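Local coordinates for AceL NrdHF-1-1 Intein (Metagenome, PDB 6ZGQ), which probably splices in trans as a naturally split class 3 intein, excising itself and joining the flanking protein segments, though this linked variant is splice-inactive, at residues Asp56-Phe61 / Thr123-Pro128; Ala7-Thr12 / Asp67-Pro72; His74-Glu79 / Cys87-Phe92; Lys49-Ile54 / Phe131-Val136. All coordinates share one frame; numbering follows the deposited sequence.

Contact 1 of 4, residues Asp56-Phe61 / Thr123-Pro128; sequences DEIYHF and TKLDEP
Three backbone hydrogen bonds tie Asp-56 and Ile-58 to Thr-123 and Leu-125. Ile-58 and Thr-123 form the hydrogen-bonded pair of an antiparallel ladder: Ile-58 N gives to Thr-123 O at 3.0 Å, and Thr-123 N returns a bond to Ile-58 O at 2.9 Å. Beyond the non-hydrogen-bonded pair Glu-57 and Lys-124, Leu-125 N meets Asp-56 O at 2.8 Å from above the carbonyl plane. The charged contact lies beside this bond. Asp-56 and Lys-124 cross obliquely, the lysine bending so that CD rests 3.3 Å from Asp-56 O and NZ makes a salt bridge with Asp-56 OD2, also at 3.3 Å and weak as a hydrogen bond. An alanine in place of Asp-56 would probably leave the ammonium of Lys-124 without its carboxylate mate and its bent chain freer to swing, while the backbone bond to Leu-125 could remain. Apolar contacts gather on the face of Ile-58 and Thr-123. In the conformer described, CG2 of Ile-58 lies 3.8 Å from CB of Thr-123, the two side chains running side by side in the same direction, and it also approaches CD2 of Leu-125 at 4.3 Å. Glu-57 turns its carboxylate to His-122, one residue before the segment. This is the margin of a twisted antiparallel sheet in which strand 57-63 is central between 66-70 and 119-125, and both segments turn a corner here, at Asp-56 and at Asp-126 and Glu-127, toward another sheet, in keeping with the all-beta intein fold.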
# COMPACT_ATOMS: atom_id res chain seq x y z
N ASP A 56 -5.26 -17.05 -3.56
CA ASP A 56 -4.04 -17.81 -3.88
C ASP A 56 -3.26 -17.21 -5.06
O ASP A 56 -2.51 -17.92 -5.73
CB ASP A 56 -4.39 -19.29 -4.15
CG ASP A 56 -5.17 -19.50 -5.44
OD1 ASP A 56 -5.58 -18.49 -6.05
OD2 ASP A 56 -5.37 -20.67 -5.83
N GLU A 57 -3.41 -15.91 -5.30
CA GLU A 57 -2.52 -15.22 -6.26
C GLU A 57 -2.19 -13.81 -5.75
O GLU A 57 -3.03 -13.16 -5.10
CB GLU A 57 -3.08 -15.23 -7.69
CG GLU A 57 -4.35 -14.44 -7.88
CD GLU A 57 -4.90 -14.58 -9.28
OE1 GLU A 57 -4.10 -14.48 -10.25
OE2 GLU A 57 -6.11 -14.81 -9.42
N ILE A 58 -0.96 -13.39 -6.04
CA ILE A 58 -0.34 -12.19 -5.44
C ILE A 58 0.50 -11.49 -6.51
O ILE A 58 1.06 -12.18 -7.38
CB ILE A 58 0.52 -12.60 -4.21
CG1 ILE A 58 0.73 -11.44 -3.25
CG2 ILE A 58 1.85 -13.22 -4.64
CD1 ILE A 58 1.14 -11.89 -1.87
N TYR A 59 0.53 -10.15 -6.44
CA TYR A 59 1.46 -9.27 -7.18
C TYR A 59 2.45 -8.68 -6.18
O TYR A 59 2.03 -7.94 -5.27
CB TYR A 59 0.71 -8.14 -7.89
CG TYR A 59 0.10 -8.60 -9.19
CD1 TYR A 59 -1.10 -9.28 -9.20
CD2 TYR A 59 0.76 -8.39 -10.39
CE1 TYR A 59 -1.66 -9.72 -10.39
CE2 TYR A 59 0.22 -8.84 -11.58
CZ TYR A 59 -0.99 -9.51 -11.57
OH TYR A 59 -1.53 -9.94 -12.75
N HIS A 60 3.73 -9.05 -6.34
CA HIS A 60 4.84 -8.63 -5.49
C HIS A 60 5.66 -7.59 -6.25
O HIS A 60 6.34 -7.94 -7.23
CB HIS A 60 5.71 -9.83 -5.07
CG HIS A 60 6.85 -9.46 -4.17
ND1 HIS A 60 8.00 -10.21 -4.08
CD2 HIS A 60 7.03 -8.41 -3.34
CE1 HIS A 60 8.83 -9.65 -3.23
NE2 HIS A 60 8.26 -8.55 -2.75
N PHE A 61 5.52 -6.32 -5.83
CA PHE A 61 6.31 -5.18 -6.32
C PHE A 61 7.55 -5.05 -5.42
O PHE A 61 7.38 -4.99 -4.21
CB PHE A 61 5.47 -3.89 -6.25
CG PHE A 61 4.28 -3.87 -7.18
CD1 PHE A 61 3.10 -4.52 -6.84
CD2 PHE A 61 4.33 -3.18 -8.38
CE1 PHE A 61 2.01 -4.49 -7.69
CE2 PHE A 61 3.25 -3.15 -9.23
CZ PHE A 61 2.08 -3.80 -8.89
N THR A 123 2.42 -14.27 -8.90
CA THR A 123 2.62 -15.63 -8.38
C THR A 123 1.28 -16.28 -8.09
O THR A 123 0.39 -15.62 -7.54
CB THR A 123 3.51 -15.59 -7.11
OG1 THR A 123 4.76 -14.98 -7.45
CG2 THR A 123 3.77 -16.98 -6.51
N LYS A 124 1.14 -17.56 -8.49
CA LYS A 124 0.15 -18.49 -7.94
C LYS A 124 0.76 -19.08 -6.67
O LYS A 124 1.83 -19.69 -6.74
CB LYS A 124 -0.15 -19.63 -8.94
CG LYS A 124 -1.34 -20.53 -8.61
CD LYS A 124 -2.64 -19.75 -8.45
CE LYS A 124 -3.79 -20.39 -9.21
NZ LYS A 124 -4.12 -21.75 -8.69
N LEU A 125 0.12 -18.84 -5.51
CA LEU A 125 0.55 -19.37 -4.21
C LEU A 125 0.24 -20.87 -4.16
O LEU A 125 -0.76 -21.30 -4.76
CB LEU A 125 -0.15 -18.61 -3.07
CG LEU A 125 0.26 -17.14 -2.94
CD1 LEU A 125 -0.62 -16.40 -1.95
CD2 LEU A 125 1.72 -17.01 -2.56
N ASP A 126 1.10 -21.64 -3.49
CA ASP A 126 0.96 -23.09 -3.36
C ASP A 126 -0.34 -23.43 -2.61
O ASP A 126 -0.99 -24.42 -2.95
CB ASP A 126 2.19 -23.72 -2.67
CG ASP A 126 3.43 -23.75 -3.56
OD1 ASP A 126 3.30 -23.60 -4.79
OD2 ASP A 126 4.54 -23.93 -3.02
N GLU A 127 -0.71 -22.61 -1.62
CA GLU A 127 -1.95 -22.78 -0.84
C GLU A 127 -2.61 -21.41 -0.58
O GLU A 127 -1.92 -20.39 -0.53
CB GLU A 127 -1.66 -23.50 0.49
CG GLU A 127 -1.23 -24.96 0.35
CD GLU A 127 -2.31 -25.90 -0.20
OE1 GLU A 127 -1.95 -26.83 -0.96
OE2 GLU A 127 -3.51 -25.72 0.12
N PRO A 128 -3.95 -21.38 -0.43
CA PRO A 128 -4.63 -20.13 -0.09
C PRO A 128 -4.09 -19.51 1.21
O PRO A 128 -3.65 -20.24 2.09
CB PRO A 128 -6.11 -20.53 0.07
CG PRO A 128 -6.13 -22.03 0.06
CD PRO A 128 -4.89 -22.49 -0.64

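Contact 2 of 4, residues Ala7-Thr12 / Asp67-Pro72; sequences ALLVGT and DQKVSP
Leu-8 and Val-70 face each other at a single backbone bridge, bordered by a bond from Leu-9 N to Lys-69 O (3.0 Å, straight at 179°) and another from Ser-71 N to Ala-7 O (2.8 Å). In the conformer described, Ala-7 O is gripped twice, for the hydroxyl of Ser-71 donates to it as well, from above the carbonyl plane at 3.1 Å between OG and O. On one side CD2 of Leu-8 presses on CG1 of Val-70 at 3.5 Å, tighter than usual for two methyl groups. On the other, Leu-9 holds CG anti to the backbone N, beside the carbonyl carbon (chi1 -176°), and its CD2 touches the aliphatic stem of Lys-69, 3.9 Å from CD. The ammonium bridges to Asp-67 and Glu-146; a serine in place of Lys-69 would probably cost CD2 of Leu-9 its contact with the lysine stem and leave both carboxylates without this cation. Thr-12 OG1, donating to Leu-9 O across a type II turn, accepts from a water that in turn takes the N-H of Lys-69. Strand 8-9 thus sits between 128-135, its partner through Leu-8 and His-132, and 66-70, while Phe-141 and Val-143 of strand 140-144 pack on Leu-8.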
# COMPACT_ATOMS: atom_id res chain seq x y z
N ALA A 7 -6.91 -6.41 -1.76
CA ALA A 7 -6.38 -6.63 -0.41
C ALA A 7 -4.85 -6.76 -0.39
O ALA A 7 -4.24 -6.90 -1.46
CB ALA A 7 -7.03 -7.89 0.15
N LEU A 8 -4.26 -6.69 0.82
CA LEU A 8 -2.81 -6.82 1.06
C LEU A 8 -2.54 -8.13 1.80
O LEU A 8 -3.34 -8.49 2.66
CB LEU A 8 -2.33 -5.65 1.93
CG LEU A 8 -2.60 -4.26 1.35
CD1 LEU A 8 -2.48 -3.19 2.43
CD2 LEU A 8 -1.64 -3.97 0.21
N LEU A 9 -1.41 -8.79 1.48
CA LEU A 9 -1.02 -10.08 2.09
C LEU A 9 -1.02 -9.94 3.61
O LEU A 9 -0.58 -8.91 4.12
CB LEU A 9 0.37 -10.50 1.61
CG LEU A 9 0.83 -11.88 2.10
CD1 LEU A 9 -0.09 -12.96 1.58
CD2 LEU A 9 2.27 -12.15 1.68
N VAL A 10 -1.52 -10.97 4.31
CA VAL A 10 -1.51 -11.01 5.78
C VAL A 10 -0.09 -10.70 6.27
O VAL A 10 0.89 -11.08 5.60
CB VAL A 10 -2.02 -12.37 6.35
CG1 VAL A 10 -1.14 -13.54 5.91
CG2 VAL A 10 -2.15 -12.32 7.87
N GLY A 11 0.01 -9.97 7.38
CA GLY A 11 1.29 -9.66 8.02
C GLY A 11 1.94 -8.41 7.47
O GLY A 11 2.96 -7.98 8.01
N THR A 12 1.40 -7.84 6.38
CA THR A 12 1.73 -6.47 5.97
C THR A 12 1.47 -5.56 7.17
O THR A 12 0.38 -5.60 7.74
CB THR A 12 0.86 -6.03 4.77
OG1 THR A 12 1.22 -6.82 3.64
CG2 THR A 12 1.07 -4.55 4.42
N ASP A 67 8.49 -2.27 -1.30
CA ASP A 67 8.03 -3.67 -1.31
C ASP A 67 6.57 -3.72 -0.89
O ASP A 67 6.25 -3.33 0.24
CB ASP A 67 8.87 -4.56 -0.38
CG ASP A 67 8.71 -6.05 -0.66
OD1 ASP A 67 7.59 -6.58 -0.51
OD2 ASP A 67 9.71 -6.68 -1.05
N GLN A 68 5.70 -4.17 -1.81
CA GLN A 68 4.27 -4.41 -1.54
C GLN A 68 3.87 -5.78 -2.12
O GLN A 68 4.32 -6.13 -3.22
CB GLN A 68 3.41 -3.27 -2.11
CG GLN A 68 3.72 -1.93 -1.44
CD GLN A 68 2.74 -0.83 -1.77
OE1 GLN A 68 1.77 -1.02 -2.51
NE2 GLN A 68 2.99 0.35 -1.21
N LYS A 69 3.10 -6.54 -1.34
CA LYS A 69 2.55 -7.84 -1.72
C LYS A 69 1.02 -7.70 -1.65
O LYS A 69 0.46 -7.57 -0.55
CB LYS A 69 3.10 -8.94 -0.79
CG LYS A 69 4.62 -9.08 -0.87
CD LYS A 69 5.17 -10.19 0.02
CE LYS A 69 6.69 -10.14 0.12
NZ LYS A 69 7.15 -9.17 1.15
N VAL A 70 0.38 -7.66 -2.82
CA VAL A 70 -1.01 -7.22 -2.96
C VAL A 70 -1.81 -8.21 -3.83
O VAL A 70 -1.22 -8.99 -4.59
CB VAL A 70 -1.04 -5.78 -3.54
CG1 VAL A 70 -0.08 -4.87 -2.77
CG2 VAL A 70 -0.69 -5.75 -5.02
N SER A 71 -3.14 -8.17 -3.70
CA SER A 71 -4.06 -8.94 -4.55
C SER A 71 -4.09 -8.34 -5.96
O SER A 71 -3.74 -7.18 -6.14
CB SER A 71 -5.47 -8.95 -3.95
OG SER A 71 -5.44 -9.47 -2.63
N PRO A 72 -4.51 -9.13 -6.97
CA PRO A 72 -4.59 -8.62 -8.35
C PRO A 72 -5.32 -7.27 -8.54
O PRO A 72 -4.84 -6.45 -9.33
CB PRO A 72 -5.35 -9.73 -9.09
CG PRO A 72 -4.99 -10.97 -8.33
CD PRO A 72 -4.90 -10.55 -6.89
O HOH W 1 2.26 -5.25 1.34

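Contact 3 of 4, residues His74-Glu79 / Cys87-Phe92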
# COMPACT_ATOMS: atom_id res chain seq x y z
N HIS A 74 -5.93 -4.97 -6.11
CA HIS A 74 -5.48 -3.96 -5.14
C HIS A 74 -5.09 -2.68 -5.88
O HIS A 74 -4.48 -2.76 -6.95
CB HIS A 74 -4.29 -4.45 -4.32
CG HIS A 74 -3.84 -3.46 -3.31
ND1 HIS A 74 -4.59 -3.18 -2.19
CD2 HIS A 74 -2.76 -2.66 -3.26
CE1 HIS A 74 -3.97 -2.26 -1.47
NE2 HIS A 74 -2.86 -1.92 -2.11
N ARG A 75 -5.45 -1.52 -5.31
CA ARG A 75 -5.17 -0.22 -5.90
C ARG A 75 -3.72 0.17 -5.59
O ARG A 75 -3.36 0.30 -4.41
CB ARG A 75 -6.17 0.84 -5.39
CG ARG A 75 -7.59 0.61 -5.90
CD ARG A 75 -8.63 1.43 -5.15
NE ARG A 75 -8.41 2.88 -5.31
CZ ARG A 75 -7.96 3.71 -4.37
NH1 ARG A 75 -7.67 3.28 -3.15
NH2 ARG A 75 -7.80 5.00 -4.64
N MET A 76 -2.88 0.26 -6.63
CA MET A 76 -1.52 0.78 -6.51
C MET A 76 -1.59 2.30 -6.68
O MET A 76 -2.35 2.77 -7.54
CB MET A 76 -0.59 0.16 -7.56
CG MET A 76 -0.48 -1.35 -7.44
SD MET A 76 0.08 -1.86 -5.80
CE MET A 76 1.80 -1.35 -5.87
N ILE A 77 -0.85 3.02 -5.84
CA ILE A 77 -0.85 4.49 -5.77
C ILE A 77 0.53 4.95 -6.24
O ILE A 77 1.55 4.45 -5.76
CB ILE A 77 -1.16 4.98 -4.33
CG1 ILE A 77 -2.53 4.45 -3.86
CG2 ILE A 77 -1.11 6.50 -4.22
CD1 ILE A 77 -3.73 4.94 -4.65
N TYR A 78 0.54 5.85 -7.23
CA TYR A 78 1.77 6.40 -7.80
C TYR A 78 1.53 7.87 -8.12
O TYR A 78 0.36 8.28 -8.18
CB TYR A 78 2.20 5.60 -9.03
CG TYR A 78 1.20 5.56 -10.16
CD1 TYR A 78 0.18 4.63 -10.18
CD2 TYR A 78 1.29 6.46 -11.22
CE1 TYR A 78 -0.73 4.59 -11.22
CE2 TYR A 78 0.38 6.43 -12.26
CZ TYR A 78 -0.63 5.50 -12.26
OH TYR A 78 -1.54 5.46 -13.29
N GLU A 79 2.61 8.63 -8.28
CA GLU A 79 2.59 10.01 -8.77
C GLU A 79 2.98 9.99 -10.25
O GLU A 79 3.88 9.22 -10.63
CB GLU A 79 3.55 10.91 -7.97
CG GLU A 79 3.38 12.39 -8.29
CD GLU A 79 4.28 13.32 -7.49
OE1 GLU A 79 4.98 12.87 -6.57
OE2 GLU A 79 4.26 14.53 -7.81
N CYS A 87 -4.08 2.67 -10.00
CA CYS A 87 -4.16 1.61 -11.02
C CYS A 87 -4.22 0.26 -10.30
O CYS A 87 -3.50 0.09 -9.30
CB CYS A 87 -2.94 1.64 -11.95
SG CYS A 87 -3.00 0.50 -13.34
N LEU A 88 -5.06 -0.67 -10.77
CA LEU A 88 -5.12 -2.03 -10.22
C LEU A 88 -3.75 -2.70 -10.46
O LEU A 88 -3.14 -2.46 -11.51
CB LEU A 88 -6.25 -2.82 -10.89
CG LEU A 88 -7.66 -2.23 -10.75
CD1 LEU A 88 -8.70 -3.23 -11.21
CD2 LEU A 88 -7.93 -1.80 -9.32
N ALA A 89 -3.28 -3.46 -9.46
CA ALA A 89 -1.97 -4.13 -9.47
C ALA A 89 -1.76 -4.94 -10.76
O ALA A 89 -0.71 -4.82 -11.39
CB ALA A 89 -1.84 -5.03 -8.25
N LYS A 90 -2.76 -5.73 -11.16
CA LYS A 90 -2.67 -6.57 -12.37
C LYS A 90 -2.55 -5.75 -13.66
O LYS A 90 -2.08 -6.29 -14.67
CB LYS A 90 -3.88 -7.52 -12.46
CG LYS A 90 -5.22 -6.83 -12.71
CD LYS A 90 -6.37 -7.81 -12.66
CE LYS A 90 -7.65 -7.19 -13.23
NZ LYS A 90 -8.85 -7.87 -12.69
N ASP A 91 -2.97 -4.48 -13.63
CA ASP A 91 -2.97 -3.58 -14.80
C ASP A 91 -1.74 -2.66 -14.85
O ASP A 91 -1.47 -2.10 -15.91
CB ASP A 91 -4.25 -2.73 -14.84
CG ASP A 91 -5.50 -3.56 -15.05
OD1 ASP A 91 -5.44 -4.51 -15.85
OD2 ASP A 91 -6.52 -3.28 -14.40
N PHE A 92 -1.00 -2.53 -13.73
CA PHE A 92 0.09 -1.54 -13.63
C PHE A 92 1.21 -1.86 -14.62
O PHE A 92 1.75 -2.98 -14.61
CB PHE A 92 0.66 -1.43 -12.20
CG PHE A 92 1.70 -0.34 -12.06
CD1 PHE A 92 1.32 0.98 -11.88
CD2 PHE A 92 3.05 -0.64 -12.15
CE1 PHE A 92 2.27 1.99 -11.77
CE2 PHE A 92 4.00 0.36 -12.04
CZ PHE A 92 3.61 1.68 -11.85
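The edge of Phe-92 is a bump that meets the face of Tyr-78 in a T-shaped (edge-to-face) pair. CE1 of Phe-92 stands over the tyrosine ring, displaced toward its rim and 3.7 Å from CD1, with the ring centroids 5.5 Å apart and the planes turned by 67°. Tyr-78 points its CB toward the partner segment, and chi1 of 60° sets CG between the backbone N and the carbonyl carbon. The rim of the same ring is met by a second, smaller bump: CB of Cys-87 lies near the ring plane, 3.8 Å from CE1 of Tyr-78, so that the tyrosine is approached by one residue over a face and by another at an edge. A shallower fit is made by Met-76. Its CG fits against Ala-89, 4.0 Å from CB, before the bent chain turns away from 87-92 and brings the sulfur to the edge of the His-74 ring. The small alanine side chain suits this spot, where its CB also lies against His-74 O. On the face of Arg-75 and Leu-88, CD2 of the leucine barely grazes CG of the arginine, whose guanidinium goes to Glu-86, Lys-139 and Ala-155. Beneath these shapes the backbone is an antiparallel ladder: Met-76 N to Cys-87 O at 2.7 Å, Cys-87 N to Met-76 O at 3.0 Å, and Ala-89 N to His-74 O at 2.9 Å. The ladder closes the open end of the hairpin of strands 75-80 and 83-88; Phe-61 and Val-70, from strands 57-63 and 66-70, pack on Met-76 and Ala-89, and Phe-100 of strand 98-104 meets Phe-92.

Contact 4 of 4, residues Lys49-Ile54 / Phe131-Val136; sequences KTQKVI and FHALSV
Val-53 and Phe-131 make the firm end of this ladder, where Val-53 N gives to Phe-131 O at 2.9 Å. In return, the N of Phe-131 lies 2.7 Å from the O of Val-53 and donates to it. CG1 of Val-53 leans on CB of Phe-131 at 3.8 Å; that CB also meets Ala-7, and the phenylalanine ring meets Ser-71. Two residues along the ladder, Gln-51 and Ala-133 repeat the hydrogen-bonded pairing. The glutamine runs extended beyond CG and passes over the alanine methyl, its CG only 3.4 Å from CB of Ala-133, so the polar chain serves here as apolar cover. The strands run antiparallel at 163°, and 128-135 is the middle strand of a three-stranded sheet with 49-55 and 8-9 at its margins, one of the small antiparallel sheets that build this all-beta intein. Against the buried residues of 131-135, the solvent side belongs to the exposed side chains of Thr-50 and Lys-52. Lys-52 and His-132 lie side by side, CG of the lysine 3.6 Å from CE1 of the imidazole, but the ammonium of Lys-52 leads away from 131-136. A water in the plane of the imidazole, 2.7 Å from His-132 ND1, donates to Gln-51 O and thereby joins the side chain to the opposite backbone; NE2 of His-132 is bonded to Glu-130. Nearby, Thr-50 touches CD2 of Leu-134 through its CG2, at 3.7 Å, and Leu-134 itself packs on Ile-26 and Phe-141.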
# COMPACT_ATOMS: atom_id res chain seq x y z
N LYS A 49 -13.79 0.73 7.19
CA LYS A 49 -14.02 -0.72 7.10
C LYS A 49 -12.70 -1.49 6.99
O LYS A 49 -11.71 -0.95 6.46
CB LYS A 49 -14.97 -1.08 5.95
CG LYS A 49 -14.56 -0.62 4.57
CD LYS A 49 -15.36 -1.29 3.46
CE LYS A 49 -16.80 -0.79 3.40
NZ LYS A 49 -16.91 0.64 2.96
N THR A 50 -12.70 -2.72 7.53
CA THR A 50 -11.62 -3.71 7.39
C THR A 50 -12.23 -4.93 6.67
O THR A 50 -13.43 -5.18 6.87
CB THR A 50 -11.06 -4.14 8.75
OG1 THR A 50 -12.08 -4.82 9.47
CG2 THR A 50 -10.57 -2.95 9.56
N GLN A 51 -11.44 -5.61 5.84
CA GLN A 51 -11.90 -6.75 5.04
C GLN A 51 -10.91 -7.91 5.23
O GLN A 51 -9.70 -7.66 5.32
CB GLN A 51 -12.05 -6.38 3.55
CG GLN A 51 -10.96 -6.95 2.63
CD GLN A 51 -11.27 -6.86 1.14
OE1 GLN A 51 -10.74 -7.65 0.35
NE2 GLN A 51 -12.11 -5.91 0.75
N LYS A 52 -11.44 -9.13 5.31
CA LYS A 52 -10.67 -10.37 5.36
C LYS A 52 -11.12 -11.25 4.19
O LYS A 52 -12.32 -11.52 4.06
CB LYS A 52 -10.91 -11.08 6.70
CG LYS A 52 -9.97 -12.24 7.01
CD LYS A 52 -10.53 -13.19 8.06
CE LYS A 52 -10.86 -12.48 9.36
NZ LYS A 52 -11.70 -13.34 10.23
N VAL A 53 -10.18 -11.63 3.32
CA VAL A 53 -10.45 -12.49 2.16
C VAL A 53 -9.31 -13.52 2.07
O VAL A 53 -8.20 -13.22 2.53
CB VAL A 53 -10.57 -11.66 0.85
CG1 VAL A 53 -9.21 -11.32 0.27
CG2 VAL A 53 -11.45 -12.35 -0.18
N ILE A 54 -9.59 -14.70 1.51
CA ILE A 54 -8.61 -15.78 1.33
C ILE A 54 -8.44 -16.02 -0.18
O ILE A 54 -9.42 -16.40 -0.84
CB ILE A 54 -9.08 -17.06 2.06
CG1 ILE A 54 -9.00 -16.86 3.58
CG2 ILE A 54 -8.26 -18.28 1.63
CD1 ILE A 54 -10.20 -17.39 4.33
N PHE A 131 -5.71 -12.33 2.89
CA PHE A 131 -5.38 -10.93 2.53
C PHE A 131 -6.37 -10.01 3.28
O PHE A 131 -7.53 -10.39 3.48
CB PHE A 131 -5.50 -10.67 1.02
CG PHE A 131 -4.56 -11.46 0.14
CD1 PHE A 131 -4.73 -12.82 -0.03
CD2 PHE A 131 -3.54 -10.83 -0.56
CE1 PHE A 131 -3.87 -13.55 -0.84
CE2 PHE A 131 -2.69 -11.55 -1.38
CZ PHE A 131 -2.86 -12.91 -1.52
N HIS A 132 -5.89 -8.84 3.68
CA HIS A 132 -6.66 -7.86 4.44
C HIS A 132 -6.64 -6.51 3.70
O HIS A 132 -5.69 -6.25 2.93
CB HIS A 132 -6.09 -7.76 5.87
CG HIS A 132 -6.18 -9.03 6.65
ND1 HIS A 132 -7.20 -9.29 7.53
CD2 HIS A 132 -5.36 -10.11 6.68
CE1 HIS A 132 -7.02 -10.48 8.07
NE2 HIS A 132 -5.91 -11.00 7.57
N ALA A 133 -7.69 -5.70 3.91
CA ALA A 133 -7.85 -4.37 3.30
C ALA A 133 -8.49 -3.40 4.30
O ALA A 133 -9.24 -3.83 5.16
CB ALA A 133 -8.72 -4.46 2.05
N LEU A 134 -8.17 -2.10 4.16
CA LEU A 134 -8.77 -1.00 4.93
C LEU A 134 -9.37 0.04 3.97
O LEU A 134 -8.84 0.21 2.87
CB LEU A 134 -7.71 -0.30 5.78
CG LEU A 134 -6.79 -1.18 6.62
CD1 LEU A 134 -5.75 -0.32 7.33
CD2 LEU A 134 -7.59 -1.99 7.61
N SER A 135 -10.45 0.70 4.40
CA SER A 135 -10.95 1.93 3.78
C SER A 135 -10.62 3.10 4.71
O SER A 135 -10.88 3.01 5.92
CB SER A 135 -12.45 1.83 3.53
OG SER A 135 -12.74 0.68 2.75
N VAL A 136 -9.99 4.14 4.16
CA VAL A 136 -9.74 5.43 4.85
C VAL A 136 -10.20 6.58 3.94
O VAL A 136 -10.12 6.46 2.72
CB VAL A 136 -8.25 5.60 5.26
CG1 VAL A 136 -7.91 4.73 6.46
CG2 VAL A 136 -7.31 5.30 4.10
O HOH W 2 -9.10 -7.56 8.27

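In the fold
Contact 3 is the buried one of the four, contact 1 lies at the surface, and contacts 2 and 4 are partly buried. Their chemistry follows: aromatic and apolar fitting prevails in contact 3, a salt bridge marks contact 1, and water enters contacts 2 and 4. Contacts 1 and 2 share a sheet, with Tyr-59 and Phe-61 bonded through the backbone to Val-70 and Gln-68. Contacts 2 and 4 meet in another, where strand 8-9 pairs with 128-135. Phe-131 also touches Ile-58 and Leu-125 of contact 1, while Phe-61 reaches Met-76 and Phe-92 of contact 3. Contacts 3 and 4 do not touch, their centres about 17 Å apart.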